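Local coordinates for protein pyridine nucleotide-disulphide oxidoreductase dimerisation region (Escherichia coli BL21, PDB 6KYY) that is a hypochlorous-acid-induced FAD-containing disulfide reductase that binds copper(II) and is probably involved in resistance to reactive chlorine species, at residues 214-218 with 219-223; 366-369 with 370-373. All blocks are in the same frame, centred on the assembly; numbering follows the deposited sequence.

Interaction 1: residues 214-218 with 219-223; sequences TILRD and QGVDI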
loop_
_atom_site.group_PDB
_atom_site.type_symbol
_atom_site.label_atom_id
_atom_site.label_comp_id
_atom_site.label_asym_id
_atom_site.label_seq_id
_atom_site.Cartn_x
_atom_site.Cartn_y
_atom_site.Cartn_z
ATOM N N THR B 214 7.329 -4.877 22.099
ATOM C CA THR B 214 7.933 -6.193 21.913
ATOM C C THR B 214 8.535 -6.350 20.522
ATOM O O THR B 214 9.554 -7.031 20.366
ATOM C CB THR B 214 6.909 -7.300 22.172
ATOM O OG1 THR B 214 5.959 -7.342 21.101
ATOM C CG2 THR B 214 6.184 -7.069 23.488
ATOM N N ILE B 215 7.921 -5.742 19.502
ATOM C CA ILE B 215 8.542 -5.722 18.179
ATOM C C ILE B 215 9.883 -5.004 18.244
ATOM O O ILE B 215 10.880 -5.460 17.670
ATOM C CB ILE B 215 7.601 -5.070 17.148
ATOM C CG1 ILE B 215 6.392 -5.963 16.874
ATOM C CG2 ILE B 215 8.344 -4.784 15.850
ATOM C CD1 ILE B 215 5.398 -5.353 15.906
ATOM N N LEU B 216 9.931 -3.878 18.959
ATOM C CA LEU B 216 11.184 -3.148 19.111
ATOM C C LEU B 216 12.151 -3.870 20.043
ATOM O O LEU B 216 13.368 -3.802 19.839
ATOM C CB LEU B 216 10.908 -1.736 19.628
ATOM C CG LEU B 216 10.292 -0.750 18.635
ATOM C CD1 LEU B 216 10.068 0.604 19.289
ATOM C CD2 LEU B 216 11.175 -0.615 17.410
ATOM N N ARG B 217 11.635 -4.565 21.061
ATOM C CA ARG B 217 12.517 -5.224 22.021
ATOM C C ARG B 217 13.267 -6.385 21.382
ATOM O O ARG B 217 14.468 -6.560 21.622
ATOM C CB ARG B 217 11.718 -5.709 23.231
ATOM C CG ARG B 217 12.558 -6.452 24.257
ATOM C CD ARG B 217 11.699 -7.155 25.295
ATOM N NE ARG B 217 10.501 -6.392 25.629
ATOM C CZ ARG B 217 9.267 -6.882 25.585
ATOM N NH1 ARG B 217 9.064 -8.141 25.220
ATOM N NH2 ARG B 217 8.236 -6.115 25.910
ATOM N N ASP B 218 12.580 -7.189 20.567
ATOM C CA ASP B 218 13.225 -8.333 19.932
ATOM C C ASP B 218 14.270 -7.914 18.907
ATOM O O ASP B 218 15.125 -8.729 18.542
ATOM C CB ASP B 218 12.173 -9.231 19.281
ATOM C CG ASP B 218 11.154 -9.748 20.278
ATOM O OD1 ASP B 218 9.999 -10.005 19.874
ATOM O OD2 ASP B 218 11.506 -9.894 21.468
ATOM N N GLN B 219 14.222 -6.670 18.437
ATOM C CA GLN B 219 15.256 -6.122 17.573
ATOM C C GLN B 219 16.408 -5.508 18.357
ATOM O O GLN B 219 17.377 -5.044 17.748
ATOM C CB GLN B 219 14.657 -5.074 16.628
ATOM C CG GLN B 219 14.298 -5.609 15.251
ATOM C CD GLN B 219 13.841 -4.518 14.303
ATOM O OE1 GLN B 219 13.169 -4.787 13.306
ATOM N NE2 GLN B 219 14.202 -3.279 14.609
ATOM N N GLY B 220 16.323 -5.488 19.687
ATOM C CA GLY B 220 17.387 -4.979 20.526
ATOM C C GLY B 220 17.152 -3.610 21.125
ATOM O O GLY B 220 18.038 -3.102 21.823
ATOM N N VAL B 221 15.995 -2.998 20.887
ATOM C CA VAL B 221 15.726 -1.655 21.391
ATOM C C VAL B 221 15.315 -1.738 22.854
ATOM O O VAL B 221 14.377 -2.462 23.210
ATOM C CB VAL B 221 14.643 -0.963 20.548
ATOM C CG1 VAL B 221 14.337 0.418 21.109
ATOM C CG2 VAL B 221 15.080 -0.869 19.096
ATOM N N ASP B 222 16.016 -0.994 23.705
ATOM C CA ASP B 222 15.707 -0.922 25.127
ATOM C C ASP B 222 14.811 0.285 25.381
ATOM O O ASP B 222 15.169 1.414 25.028
ATOM C CB ASP B 222 16.991 -0.829 25.951
ATOM C CG ASP B 222 16.765 -1.110 27.426
ATOM O OD1 ASP B 222 17.761 -1.166 28.178
ATOM O OD2 ASP B 222 15.597 -1.278 27.836
ATOM N N ILE B 223 13.651 0.047 25.989
ATOM C CA ILE B 223 12.677 1.093 26.279
ATOM C C ILE B 223 12.663 1.322 27.783
ATOM O O ILE B 223 12.383 0.397 28.556
ATOM C CB ILE B 223 11.279 0.724 25.760
ATOM C CG1 ILE B 223 11.380 0.033 24.398
ATOM C CG2 ILE B 223 10.400 1.963 25.674
ATOM C CD1 ILE B 223 10.057 -0.115 23.683
#
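Val221 N donates to Leu216 O at 2.9 Å with an N-H...O angle of 152°, reaching back five residues, and its companion at the end of helix 206-218 is the bond from Gly220 N to Arg217 O, also 2.9 Å long. The second bond is bent at its acceptor: its donor stands well above the Arg217 carbonyl plane. Gln219 N adds a weak bond to Leu216 O, which therefore receives two donors. Gly220 is the first residue to leave the helical conformation and takes a positive phi of 104°. Beyond it the chain folds back over the last turn, and Arg217 CA comes to 3.5 Å from Val221 O in a nearly straight CA-H...O contact.

Beside these bonds, apolar side chains pack: Leu216 CB meets Val221 CB at 3.9 Å and, more loosely, Ile223 CD1 at 4.4 Å. Val221 has CG1 anti to its backbone N (chi1 178°), which puts CG2 beside that nitrogen and next to Leu216 O, the acceptor of the same residue's N-H. Helix 175-186 extends this layer, Val178 and Ser182 packing on Leu216 and Ala185 on Val221, while Val191 and Ile193 of the neighbouring strand also touch Val221. The turn is a Schellman motif with a glycine at its positive-phi position, and it delivers the chain from helix 206-218 into edge strand 221-224 of a parallel sheet, completing the beta-alpha-beta unit begun by strand 190-194 in a Rossmann-type domain.

Interaction 2: residues 366-369 with 370-373; sequences TLPV and AAIP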
loop_
_atom_site.group_PDB
_atom_site.type_symbol
_atom_site.label_atom_id
_atom_site.label_comp_id
_atom_site.label_asym_id
_atom_site.label_seq_id
_atom_site.Cartn_x
_atom_site.Cartn_y
_atom_site.Cartn_z
ATOM N N THR B 366 -10.476 -7.785 16.795
ATOM C CA THR B 366 -9.025 -7.909 16.780
ATOM C C THR B 366 -8.629 -9.019 15.821
ATOM O O THR B 366 -9.188 -10.119 15.879
ATOM C CB THR B 366 -8.483 -8.206 18.184
ATOM O OG1 THR B 366 -9.249 -7.485 19.157
ATOM C CG2 THR B 366 -7.022 -7.801 18.293
ATOM N N LEU B 367 -7.674 -8.735 14.945
ATOM C CA LEU B 367 -7.161 -9.723 13.997
ATOM C C LEU B 367 -5.641 -9.706 14.017
ATOM O O LEU B 367 -5.032 -8.692 13.615
ATOM C CB LEU B 367 -7.675 -9.462 12.585
ATOM C CG LEU B 367 -7.147 -10.457 11.546
ATOM C CD1 LEU B 367 -7.523 -11.882 11.933
ATOM C CD2 LEU B 367 -7.652 -10.124 10.153
ATOM N N PRO B 368 -4.992 -10.779 14.463
ATOM C CA PRO B 368 -3.528 -10.834 14.385
ATOM C C PRO B 368 -3.064 -10.826 12.937
ATOM O O PRO B 368 -3.715 -11.380 12.049
ATOM C CB PRO B 368 -3.182 -12.156 15.080
ATOM C CG PRO B 368 -4.431 -12.974 14.996
ATOM C CD PRO B 368 -5.568 -11.999 15.051
ATOM N N VAL B 369 -1.923 -10.174 12.705
ATOM C CA VAL B 369 -1.394 -10.071 11.349
ATOM C C VAL B 369 -0.921 -11.433 10.854
ATOM O O VAL B 369 -0.942 -11.706 9.646
ATOM C CB VAL B 369 -0.283 -9.003 11.308
ATOM C CG1 VAL B 369 0.652 -9.213 10.131
ATOM C CG2 VAL B 369 -0.902 -7.614 11.246
ATOM N N ALA B 370 -0.536 -12.325 11.771
ATOM C CA ALA B 370 -0.169 -13.686 11.397
ATOM C C ALA B 370 -1.273 -14.399 10.623
ATOM O O ALA B 370 -1.009 -15.426 9.989
ATOM C CB ALA B 370 0.189 -14.493 12.648
ATOM N N ALA B 371 -2.498 -13.877 10.658
ATOM C CA ALA B 371 -3.616 -14.435 9.913
ATOM C C ALA B 371 -3.807 -13.790 8.545
ATOM O O ALA B 371 -4.758 -14.140 7.841
ATOM C CB ALA B 371 -4.908 -14.301 10.725
ATOM N N ILE B 372 -2.937 -12.862 8.153
ATOM C CA ILE B 372 -3.029 -12.185 6.863
ATOM C C ILE B 372 -2.029 -12.850 5.919
ATOM O O ILE B 372 -0.815 -12.635 6.073
ATOM C CB ILE B 372 -2.758 -10.681 6.990
ATOM C CG1 ILE B 372 -3.638 -10.072 8.084
ATOM C CG2 ILE B 372 -3.000 -9.983 5.659
ATOM C CD1 ILE B 372 -3.490 -8.573 8.220
ATOM N N PRO B 373 -2.478 -13.644 4.943
ATOM C CA PRO B 373 -1.523 -14.383 4.100
ATOM C C PRO B 373 -0.562 -13.495 3.330
ATOM O O PRO B 373 0.559 -13.929 3.036
ATOM C CB PRO B 373 -2.438 -15.175 3.155
ATOM C CG PRO B 373 -3.730 -15.298 3.897
ATOM C CD PRO B 373 -3.874 -14.006 4.646
#
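Ile372 N donates to Val369 O at 2.7 Å, with an N-H...O angle of 163°. One residue earlier, Ala371 N bonds to Pro368 O at 3.1 Å in the same i to i+3 pattern, so the two bonds form a short 3-10 turn. It follows edge strand 362-368 of the antiparallel sheet in the dimerisation domain and leads to helix 373-377, with Ile372 as the N-cap residue. Both donors stand well above the planes of their acceptor carbonyls.

With CG anti to its backbone N (chi1 179°), Leu367 meets the methyl of Ala371 through its CD1 branch, 3.8 Å from Ala371 CB. That methyl also lies 3.4 Å from Pro368 O, beside the carbonyl that receives the N-H of its own residue. Leu367 is packed further by Asp442 and Leu443 of helix 439-443. Ile372, whose side chain is about 8 Å from that of His433, the probable proton acceptor, rests against Met436 and Ser439. Just past the turn, Pro373 packs on Ile56 of the second subunit. The side chains of Val369 and Ile372 cross at a slant, Val369 CG2 standing 4.1 Å from Ile372 CD1, while Ile372 CG1 approaches Val369 O to 3.5 Å.

Overall arrangement
From the N terminus, the chain reaches interaction 1 first, where the end of helix 206-218 turns directly into strand 221-224 at the edge of a parallel sheet. Interaction 2 opens only after that contact has closed, at the exit of strand 362-368, and the two neither nest nor cross. Each closes a short local turn without a long loop between its segments. The first ties helix to sheet in the pyridine nucleotide-disulphide oxidoreductase part of the chain; the second joins sheet to helix in the dimerisation domain, near the second subunit. Their centres lie about 21 Å apart on the same side of the chain's centre, and their nearest atoms, about 8 Å apart, do not touch.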